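PDB 4OXI: enterobactin synthetase component F-related protein, which binds glycyl-adenylate as an adenylation domain and probably uses ATP to activate glycine for a lipopolysaccharide modification linked to antimicrobial peptide resistance. Local coordinates for residues A[104-114]-A[258-266]; A[265-273]-A[359-367]. All coordinates share one frame; numbering follows the deposited sequence.

Contact 1. Residues A[104-114]-A[258-266]. With GAP (glycyl-adenosine-5'-phosphate), chain B.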
loop_
_atom_site.group_PDB
_atom_site.type_symbol
_atom_site.label_atom_id
_atom_site.label_comp_id
_atom_site.label_asym_id
_atom_site.label_seq_id
_atom_site.Cartn_x
_atom_site.Cartn_y
_atom_site.Cartn_z
ATOM N N SER A 104 -1.460 15.547 2.914
ATOM C CA SER A 104 -1.772 15.784 1.512
ATOM C C SER A 104 -1.997 14.459 0.793
ATOM O O SER A 104 -1.284 13.481 1.057
ATOM C CB SER A 104 -0.604 16.525 0.868
ATOM O OG SER A 104 -0.726 16.491 -0.542
ATOM N N VAL A 105 -2.985 14.415 -0.100
ATOM C CA VAL A 105 -3.232 13.228 -0.919
ATOM C C VAL A 105 -3.501 13.581 -2.385
ATOM O O VAL A 105 -4.114 14.605 -2.669
ATOM C CB VAL A 105 -4.417 12.386 -0.375
ATOM C CG1 VAL A 105 -4.062 11.792 0.981
ATOM C CG2 VAL A 105 -5.689 13.231 -0.286
ATOM N N ARG A 106 -3.026 12.727 -3.301
ATOM C CA ARG A 106 -3.246 12.881 -4.749
ATOM C C ARG A 106 -2.975 14.286 -5.220
ATOM O O ARG A 106 -3.724 14.850 -6.018
ATOM C CB ARG A 106 -4.658 12.434 -5.157
ATOM C CG ARG A 106 -4.816 10.915 -5.012
ATOM C CD ARG A 106 -6.158 10.369 -5.463
ATOM N NE ARG A 106 -6.296 9.007 -4.947
ATOM C CZ ARG A 106 -5.721 7.933 -5.485
ATOM N NH1 ARG A 106 -4.981 8.040 -6.591
ATOM N NH2 ARG A 106 -5.896 6.745 -4.915
ATOM N N ASP A 107 -1.894 14.845 -4.700
ATOM C CA ASP A 107 -1.577 16.236 -4.917
ATOM C C ASP A 107 -0.056 16.368 -4.958
ATOM O O ASP A 107 0.661 15.549 -4.362
ATOM C CB ASP A 107 -2.146 17.063 -3.767
ATOM C CG ASP A 107 -1.908 18.554 -3.943
ATOM O OD1 ASP A 107 -2.807 19.231 -4.495
ATOM O OD2 ASP A 107 -0.825 19.055 -3.546
ATOM N N LEU A 108 0.433 17.389 -5.651
ATOM C CA LEU A 108 1.867 17.607 -5.804
ATOM C C LEU A 108 2.624 17.553 -4.476
ATOM O O LEU A 108 3.731 17.000 -4.399
ATOM C CB LEU A 108 2.099 18.966 -6.456
ATOM C CG LEU A 108 3.523 19.513 -6.390
ATOM C CD1 LEU A 108 4.443 18.652 -7.255
ATOM C CD2 LEU A 108 3.550 20.983 -6.831
ATOM N N ALA A 109 2.030 18.133 -3.437
ATOM C CA ALA A 109 2.692 18.232 -2.137
ATOM C C ALA A 109 3.010 16.854 -1.565
ATOM O O ALA A 109 4.062 16.665 -0.977
ATOM C CB ALA A 109 1.844 19.026 -1.176
ATOM N N ALA A 110 2.128 15.877 -1.761
ATOM C CA ALA A 110 2.404 14.520 -1.257
ATOM C C ALA A 110 3.605 13.888 -1.947
ATOM O O ALA A 110 4.468 13.306 -1.279
ATOM C CB ALA A 110 1.184 13.629 -1.407
ATOM N N TYR A 111 3.658 13.983 -3.281
ATOM C CA TYR A 111 4.750 13.363 -4.045
ATOM C C TYR A 111 6.080 14.116 -3.856
ATOM O O TYR A 111 7.142 13.501 -3.835
ATOM C CB TYR A 111 4.357 13.196 -5.535
ATOM C CG TYR A 111 3.081 12.389 -5.641
ATOM C CD1 TYR A 111 3.110 11.013 -5.685
ATOM C CD2 TYR A 111 1.843 13.013 -5.612
ATOM C CE1 TYR A 111 1.931 10.268 -5.723
ATOM C CE2 TYR A 111 0.677 12.291 -5.648
ATOM C CZ TYR A 111 0.725 10.920 -5.703
ATOM O OH TYR A 111 -0.456 10.221 -5.735
ATOM N N SER A 112 6.012 15.440 -3.725
ATOM C CA SER A 112 7.179 16.251 -3.386
ATOM C C SER A 112 7.794 15.780 -2.072
ATOM O O SER A 112 8.997 15.618 -1.970
ATOM C CB SER A 112 6.747 17.715 -3.201
ATOM O OG SER A 112 6.564 18.353 -4.448
ATOM N N ALA A 113 6.950 15.605 -1.056
ATOM C CA ALA A 113 7.415 15.214 0.276
ATOM C C ALA A 113 7.949 13.799 0.297
ATOM O O ALA A 113 8.907 13.513 1.011
ATOM C CB ALA A 113 6.298 15.378 1.311
ATOM N N ILE A 114 7.341 12.907 -0.482
ATOM C CA ILE A 114 7.823 11.525 -0.548
ATOM C C ILE A 114 9.207 11.432 -1.217
ATOM O O ILE A 114 10.096 10.741 -0.711
ATOM C CB ILE A 114 6.814 10.598 -1.239
ATOM C CG1 ILE A 114 5.559 10.453 -0.375
ATOM C CG2 ILE A 114 7.432 9.222 -1.458
ATOM C CD1 ILE A 114 4.451 9.645 -1.005
ATOM N N VAL A 258 3.559 5.758 -16.047
ATOM C CA VAL A 258 3.179 4.859 -14.980
ATOM C C VAL A 258 1.965 5.371 -14.225
ATOM O O VAL A 258 1.946 6.515 -13.759
ATOM C CB VAL A 258 4.338 4.683 -13.999
ATOM C CG1 VAL A 258 3.939 3.735 -12.875
ATOM C CG2 VAL A 258 5.559 4.159 -14.744
ATOM N N GLY A 259 0.938 4.535 -14.121
ATOM C CA GLY A 259 -0.237 4.913 -13.361
ATOM C C GLY A 259 0.081 4.967 -11.875
ATOM O O GLY A 259 0.913 4.202 -11.378
ATOM N N GLN A 260 -0.559 5.890 -11.166
ATOM C CA GLN A 260 -0.518 5.906 -9.706
ATOM C C GLN A 260 -1.963 5.815 -9.198
ATOM O O GLN A 260 -2.580 6.821 -8.863
ATOM C CB GLN A 260 0.166 7.180 -9.195
ATOM C CG GLN A 260 0.846 7.027 -7.842
ATOM C CD GLN A 260 -0.143 6.821 -6.704
ATOM O OE1 GLN A 260 -0.619 7.788 -6.100
ATOM N NE2 GLN A 260 -0.463 5.562 -6.411
ATOM N N TYR A 261 -2.501 4.603 -9.157
ATOM C CA TYR A 261 -3.892 4.397 -8.769
ATOM C C TYR A 261 -4.132 4.289 -7.248
ATOM O O TYR A 261 -5.031 4.931 -6.718
ATOM C CB TYR A 261 -4.423 3.149 -9.475
ATOM C CG TYR A 261 -5.813 2.728 -9.055
ATOM C CD1 TYR A 261 -6.947 3.234 -9.691
ATOM C CD2 TYR A 261 -5.992 1.803 -8.040
ATOM C CE1 TYR A 261 -8.225 2.815 -9.312
ATOM C CE2 TYR A 261 -7.257 1.393 -7.650
ATOM C CZ TYR A 261 -8.362 1.895 -8.280
ATOM O OH TYR A 261 -9.603 1.451 -7.866
ATOM N N SER A 262 -3.338 3.474 -6.554
ATOM C CA SER A 262 -3.591 3.167 -5.143
ATOM C C SER A 262 -3.408 4.368 -4.201
ATOM O O SER A 262 -2.594 5.256 -4.470
ATOM C CB SER A 262 -2.670 2.031 -4.697
ATOM O OG SER A 262 -2.835 0.880 -5.514
ATOM N N ASP A 263 -4.160 4.388 -3.097
ATOM C CA ASP A 263 -3.952 5.375 -2.035
ATOM C C ASP A 263 -2.520 5.288 -1.497
ATOM O O ASP A 263 -1.912 4.207 -1.498
ATOM C CB ASP A 263 -4.953 5.145 -0.886
ATOM C CG ASP A 263 -6.422 5.378 -1.307
ATOM O OD1 ASP A 263 -6.686 6.212 -2.216
ATOM O OD2 ASP A 263 -7.317 4.725 -0.723
ATOM N N LEU A 264 -1.982 6.420 -1.050
ATOM C CA LEU A 264 -0.620 6.490 -0.508
ATOM C C LEU A 264 -0.452 5.681 0.782
ATOM O O LEU A 264 0.662 5.342 1.161
ATOM C CB LEU A 264 -0.208 7.952 -0.275
ATOM C CG LEU A 264 -0.085 8.775 -1.570
ATOM C CD1 LEU A 264 0.150 10.244 -1.272
ATOM C CD2 LEU A 264 1.034 8.250 -2.452
ATOM N N THR A 265 -1.556 5.379 1.460
ATOM C CA THR A 265 -1.515 4.525 2.650
ATOM C C THR A 265 -1.391 3.040 2.305
ATOM O O THR A 265 -1.241 2.219 3.202
ATOM C CB THR A 265 -2.802 4.676 3.506
ATOM O OG1 THR A 265 -3.952 4.603 2.653
ATOM C CG2 THR A 265 -2.809 6.009 4.270
ATOM N N PHE A 266 -1.504 2.697 1.021
ATOM C CA PHE A 266 -1.424 1.296 0.556
ATOM C C PHE A 266 -0.059 1.157 -0.116
ATOM O O PHE A 266 0.323 2.030 -0.920
ATOM C CB PHE A 266 -2.541 1.034 -0.471
ATOM C CG PHE A 266 -2.750 -0.423 -0.819
ATOM C CD1 PHE A 266 -2.196 -1.444 -0.045
ATOM C CD2 PHE A 266 -3.508 -0.776 -1.935
ATOM C CE1 PHE A 266 -2.392 -2.792 -0.373
ATOM C CE2 PHE A 266 -3.712 -2.124 -2.273
ATOM C CZ PHE A 266 -3.154 -3.130 -1.488
HETATM N N GAP B . 1.321 -5.422 -0.547
HETATM C CA GAP B . 0.173 -5.777 -1.432
HETATM C C GAP B . -1.015 -6.057 -0.533
HETATM O O GAP B . -2.116 -6.342 -0.967
HETATM P PA GAP B . -1.855 -6.165 2.083
HETATM O O1A GAP B . -0.987 -6.326 3.306
HETATM O O2A GAP B . -2.907 -5.070 2.017
HETATM O O3A GAP B . -0.789 -5.984 0.899
HETATM C "C5'" GAP B . -1.764 -8.784 1.989
HETATM O "O5'" GAP B . -2.541 -7.596 1.828
HETATM C "C4'" GAP B . -2.656 -9.987 1.757
HETATM O "O4'" GAP B . -3.357 -9.826 0.521
HETATM C "C3'" GAP B . -1.884 -11.273 1.562
HETATM O "O3'" GAP B . -1.540 -11.863 2.815
HETATM C "C2'" GAP B . -2.861 -12.107 0.752
HETATM O "O2'" GAP B . -3.891 -12.611 1.588
HETATM C "C1'" GAP B . -3.577 -11.092 -0.100
HETATM N N9 GAP B . -2.970 -11.069 -1.449
HETATM C C8 GAP B . -2.036 -10.196 -1.875
HETATM N N7 GAP B . -1.701 -10.431 -3.168
HETATM C C5 GAP B . -2.428 -11.492 -3.582
HETATM C C6 GAP B . -2.547 -12.270 -4.832
HETATM N N6 GAP B . -1.820 -11.935 -5.933
HETATM N N1 GAP B . -3.418 -13.306 -4.839
HETATM C C2 GAP B . -4.154 -13.639 -3.754
HETATM N N3 GAP B . -4.090 -12.970 -2.586
HETATM C C4 GAP B . -3.264 -11.906 -2.445
HETATM O O HOH W 1 -6.654 9.004 -1.899
#
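R106 reaches across to the backbone at Y261 and the carboxylate of D263, tying the turn before helix 108-119 to the loop after strand 257-260 inside the AMP-binding (adenylate-forming) fold. Its long chain, extended from CG to NE, suits a residue that must carry several donors to one place. NH2 gives a bond of 2.7 Å to Y261 O, lying in the guanidinium plane, and a salt bridge of 2.9 Å to D263 OD1, met on the anti side of the carboxylate but well out of its plane (32°). NH1 adds weak bonds to Y261 O and to V286 O, while water 1 accepts from NE and donates to D263 OD1. Y111 presents its hydroxyl to the amide of Q260, the ring and amide planes 49° apart; this OH to OE1 bond is modelled very short, so its length is doubtful. Beside these polar groups L264 supplies a branched apolar end: CD1 packs on A110 CB at 3.5 Å, and CD2 lies near Y111 CE1 and I114 CD1. The other half of the Q260 amide is also satisfied: NE2 bonds to D272 OD2 and, in the carbonyl plane, to a lone pair of S262 O at 2.9 Å.

Contact 2. Residues A[265-273]-A[359-367]. With GAP (glycyl-adenosine-5'-phosphate), chain B.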
loop_
_atom_site.group_PDB
_atom_site.type_symbol
_atom_site.label_atom_id
_atom_site.label_comp_id
_atom_site.label_asym_id
_atom_site.label_seq_id
_atom_site.Cartn_x
_atom_site.Cartn_y
_atom_site.Cartn_z
ATOM N N THR A 265 -1.556 5.379 1.460
ATOM C CA THR A 265 -1.515 4.525 2.650
ATOM C C THR A 265 -1.391 3.040 2.305
ATOM O O THR A 265 -1.241 2.219 3.202
ATOM C CB THR A 265 -2.802 4.676 3.506
ATOM O OG1 THR A 265 -3.952 4.603 2.653
ATOM C CG2 THR A 265 -2.809 6.009 4.270
ATOM N N PHE A 266 -1.504 2.697 1.021
ATOM C CA PHE A 266 -1.424 1.296 0.556
ATOM C C PHE A 266 -0.059 1.157 -0.116
ATOM O O PHE A 266 0.323 2.030 -0.920
ATOM C CB PHE A 266 -2.541 1.034 -0.471
ATOM C CG PHE A 266 -2.750 -0.423 -0.819
ATOM C CD1 PHE A 266 -2.196 -1.444 -0.045
ATOM C CD2 PHE A 266 -3.508 -0.776 -1.935
ATOM C CE1 PHE A 266 -2.392 -2.792 -0.373
ATOM C CE2 PHE A 266 -3.712 -2.124 -2.273
ATOM C CZ PHE A 266 -3.154 -3.130 -1.488
ATOM N N ASP A 267 0.689 0.097 0.199
ATOM C CA ASP A 267 2.063 0.030 -0.300
ATOM C C ASP A 267 2.217 -0.158 -1.820
ATOM O O ASP A 267 3.311 0.018 -2.349
ATOM C CB ASP A 267 2.952 -0.933 0.510
ATOM C CG ASP A 267 2.595 -2.399 0.307
ATOM O OD1 ASP A 267 1.680 -2.712 -0.495
ATOM O OD2 ASP A 267 3.259 -3.251 0.948
ATOM N N LEU A 268 1.131 -0.477 -2.524
ATOM C CA LEU A 268 1.164 -0.463 -3.993
ATOM C C LEU A 268 1.572 0.903 -4.529
ATOM O O LEU A 268 2.163 0.995 -5.610
ATOM C CB LEU A 268 -0.183 -0.856 -4.591
ATOM C CG LEU A 268 -0.688 -2.279 -4.300
ATOM C CD1 LEU A 268 -1.832 -2.627 -5.247
ATOM C CD2 LEU A 268 0.432 -3.304 -4.428
ATOM N N SER A 269 1.283 1.966 -3.780
ATOM C CA SER A 269 1.628 3.299 -4.251
ATOM C C SER A 269 3.133 3.490 -4.174
ATOM O O SER A 269 3.712 4.216 -4.974
ATOM C CB SER A 269 0.932 4.379 -3.432
ATOM O OG SER A 269 1.392 4.351 -2.093
ATOM N N VAL A 270 3.763 2.832 -3.213
ATOM C CA VAL A 270 5.214 2.872 -3.091
ATOM C C VAL A 270 5.868 2.259 -4.316
ATOM O O VAL A 270 6.845 2.780 -4.848
ATOM C CB VAL A 270 5.678 2.104 -1.855
ATOM C CG1 VAL A 270 7.208 2.071 -1.795
ATOM C CG2 VAL A 270 5.087 2.749 -0.608
ATOM N N HIS A 271 5.316 1.150 -4.777
ATOM C CA HIS A 271 5.776 0.558 -6.030
ATOM C C HIS A 271 5.656 1.576 -7.180
ATOM O O HIS A 271 6.649 1.865 -7.857
ATOM C CB HIS A 271 4.980 -0.715 -6.298
ATOM C CG HIS A 271 5.063 -1.211 -7.708
ATOM N ND1 HIS A 271 5.664 -2.407 -8.039
ATOM C CD2 HIS A 271 4.580 -0.701 -8.865
ATOM C CE1 HIS A 271 5.562 -2.603 -9.339
ATOM N NE2 HIS A 271 4.904 -1.587 -9.864
ATOM N N ASP A 272 4.457 2.127 -7.387
ATOM C CA ASP A 272 4.217 3.077 -8.482
ATOM C C ASP A 272 5.278 4.173 -8.492
ATOM O O ASP A 272 5.907 4.451 -9.524
ATOM C CB ASP A 272 2.836 3.762 -8.350
ATOM C CG ASP A 272 1.662 2.769 -8.284
ATOM O OD1 ASP A 272 1.765 1.659 -8.864
ATOM O OD2 ASP A 272 0.611 3.109 -7.658
ATOM N N ILE A 273 5.464 4.793 -7.330
ATOM C CA ILE A 273 6.331 5.965 -7.196
ATOM C C ILE A 273 7.801 5.665 -7.478
ATOM O O ILE A 273 8.458 6.400 -8.217
ATOM C CB ILE A 273 6.205 6.591 -5.782
ATOM C CG1 ILE A 273 4.802 7.155 -5.565
ATOM C CG2 ILE A 273 7.225 7.683 -5.579
ATOM C CD1 ILE A 273 4.605 7.789 -4.183
ATOM N N LEU A 359 1.005 -10.330 -8.903
ATOM C CA LEU A 359 1.997 -10.106 -7.848
ATOM C C LEU A 359 1.376 -10.470 -6.516
ATOM O O LEU A 359 0.209 -10.153 -6.284
ATOM C CB LEU A 359 2.423 -8.639 -7.784
ATOM C CG LEU A 359 3.222 -7.994 -8.906
ATOM C CD1 LEU A 359 3.542 -6.504 -8.597
ATOM C CD2 LEU A 359 4.480 -8.766 -9.094
ATOM N N TYR A 360 2.147 -11.111 -5.635
ATOM C CA TYR A 360 1.653 -11.454 -4.303
ATOM C C TYR A 360 2.617 -11.016 -3.204
ATOM O O TYR A 360 3.834 -11.143 -3.340
ATOM C CB TYR A 360 1.352 -12.970 -4.155
ATOM C CG TYR A 360 1.392 -13.419 -2.706
ATOM C CD1 TYR A 360 0.238 -13.423 -1.922
ATOM C CD2 TYR A 360 2.592 -13.795 -2.103
ATOM C CE1 TYR A 360 0.285 -13.797 -0.578
ATOM C CE2 TYR A 360 2.648 -14.152 -0.764
ATOM C CZ TYR A 360 1.494 -14.163 -0.012
ATOM O OH TYR A 360 1.555 -14.532 1.321
ATOM N N GLY A 361 2.052 -10.544 -2.095
ATOM C CA GLY A 361 2.813 -10.292 -0.890
ATOM C C GLY A 361 2.046 -9.402 0.075
ATOM O O GLY A 361 1.142 -8.658 -0.335
ATOM N N PRO A 362 2.385 -9.493 1.367
ATOM C CA PRO A 362 1.781 -8.648 2.396
ATOM C C PRO A 362 2.652 -7.423 2.649
ATOM O O PRO A 362 3.843 -7.416 2.299
ATOM C CB PRO A 362 1.789 -9.560 3.622
ATOM C CG PRO A 362 3.053 -10.360 3.454
ATOM C CD PRO A 362 3.225 -10.556 1.951
ATOM N N THR A 363 2.061 -6.400 3.255
ATOM C CA THR A 363 2.783 -5.185 3.580
ATOM C C THR A 363 3.989 -5.513 4.447
ATOM O O THR A 363 5.037 -4.862 4.341
ATOM C CB THR A 363 1.845 -4.197 4.294
ATOM O OG1 THR A 363 0.733 -3.909 3.427
ATOM C CG2 THR A 363 2.571 -2.887 4.659
ATOM N N GLU A 364 3.845 -6.540 5.283
ATOM C CA GLU A 364 4.913 -6.971 6.197
ATOM C C GLU A 364 6.185 -7.427 5.466
ATOM O O GLU A 364 7.268 -7.493 6.059
ATOM C CB GLU A 364 4.404 -8.094 7.109
ATOM C CG GLU A 364 3.456 -7.628 8.231
ATOM C CD GLU A 364 1.976 -7.551 7.805
ATOM O OE1 GLU A 364 1.692 -7.552 6.582
ATOM O OE2 GLU A 364 1.086 -7.510 8.699
ATOM N N CYS A 365 6.060 -7.753 4.182
ATOM C CA CYS A 365 7.216 -8.192 3.418
ATOM C C CYS A 365 7.473 -7.291 2.204
ATOM O O CYS A 365 7.918 -7.773 1.161
ATOM C CB CYS A 365 7.075 -9.657 2.976
ATOM S SG CYS A 365 8.690 -10.496 2.697
ATOM N N THR A 366 7.192 -5.997 2.358
ATOM C CA THR A 366 7.519 -4.973 1.358
ATOM C C THR A 366 6.873 -5.222 -0.005
ATOM O O THR A 366 7.532 -5.672 -0.949
ATOM C CB THR A 366 9.052 -4.786 1.221
ATOM O OG1 THR A 366 9.608 -4.609 2.527
ATOM C CG2 THR A 366 9.389 -3.547 0.385
ATOM N N ILE A 367 5.579 -4.912 -0.085
ATOM C CA ILE A 367 4.809 -4.848 -1.339
ATOM C C ILE A 367 4.446 -6.205 -1.969
ATOM O O ILE A 367 3.320 -6.684 -1.809
ATOM C CB ILE A 367 5.478 -3.930 -2.364
ATOM C CG1 ILE A 367 5.931 -2.623 -1.695
ATOM C CG2 ILE A 367 4.532 -3.662 -3.529
ATOM C CD1 ILE A 367 6.716 -1.692 -2.640
HETATM N N GAP B . 1.321 -5.422 -0.547
HETATM C CA GAP B . 0.173 -5.777 -1.432
HETATM C C GAP B . -1.015 -6.057 -0.533
HETATM O O GAP B . -2.116 -6.342 -0.967
HETATM P PA GAP B . -1.855 -6.165 2.083
HETATM O O1A GAP B . -0.987 -6.326 3.306
HETATM O O2A GAP B . -2.907 -5.070 2.017
HETATM O O3A GAP B . -0.789 -5.984 0.899
HETATM C "C5'" GAP B . -1.764 -8.784 1.989
HETATM O "O5'" GAP B . -2.541 -7.596 1.828
HETATM C "C4'" GAP B . -2.656 -9.987 1.757
HETATM O "O4'" GAP B . -3.357 -9.826 0.521
HETATM C "C3'" GAP B . -1.884 -11.273 1.562
HETATM O "O3'" GAP B . -1.540 -11.863 2.815
HETATM C "C2'" GAP B . -2.861 -12.107 0.752
HETATM O "O2'" GAP B . -3.891 -12.611 1.588
HETATM C "C1'" GAP B . -3.577 -11.092 -0.100
HETATM N N9 GAP B . -2.970 -11.069 -1.449
HETATM C C8 GAP B . -2.036 -10.196 -1.875
HETATM N N7 GAP B . -1.701 -10.431 -3.168
HETATM C C5 GAP B . -2.428 -11.492 -3.582
HETATM C C6 GAP B . -2.547 -12.270 -4.832
HETATM N N6 GAP B . -1.820 -11.935 -5.933
HETATM N N1 GAP B . -3.418 -13.306 -4.839
HETATM C C2 GAP B . -4.154 -13.639 -3.754
HETATM N N3 GAP B . -4.090 -12.970 -2.586
HETATM C C4 GAP B . -3.264 -11.906 -2.445
HETATM O O HOH W 2 5.316 -2.507 2.355
HETATM O O HOH W 3 0.014 -1.378 2.572
#
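D267 faces I367 at the point where the start of helix 268-279 meets the loop after strand 356-360, whose residues Y360 to E364 spell the YGPTE motif of adenylation domains. The direct polar link is weak: I367 N to D267 OD2, 3.0 Å but bent to 124°. Water does more. One molecule donates to both D267 OD2 and T363 O; another accepts from D267 N and donates to T363 OG1.

Several polar groups of both segments hold the bound glycyl-adenylate. With chi1 at 70°, between the backbone N and carbonyl carbon, D267 turns OD1 to the ligand amino group at 2.7 Å, leaving OD2 for the loop. I367 O takes a second bond from that nitrogen, also 2.7 Å, and G361 O a weak third. T363 grips phosphate oxygen O1A twice, through N and OG1, each at 3.0 Å, which suits a small residue with a hydroxyl. L359 O accepts from adenine N6. Glycine suits position 361, where the backbone angles would jam a CB against the preceding carbonyl.

Apolar packing rests on I367. Its CD1 meets V270 CG1 at 3.9 Å and its CG2 approaches H271 CB, while L268 CD2 touches both I367 CG2 and the ligand CA.

A carboxylate oxygen and two carbonyls round one nitrogen imply a site that probably favours a protonated amino group, its aspartate probably steadied by water and, weakly, by the I367 N-H.

How the contacts relate
Both contacts are buried, and both join parts of the AMP-binding fold far apart in sequence; contact 2 lies nearer the centre of the chain. They share T265 and F266, so the loop that leaves strand 257-260 in contact 1 runs straight into helix 268-279 of contact 2. Packing of S262 on L268 and of L264 on S269 stitches the two together. Their chemistry differs with place: contact 1 satisfies protein groups with one another (arginine with aspartate and backbone, tyrosine with glutamine) beside a leucine packed on the helix, whereas contact 2 spends its carboxylate, carbonyls and hydroxyl largely on glycyl-adenylate. Contact 1 reaches that ligand only through F266, which it shares with contact 2.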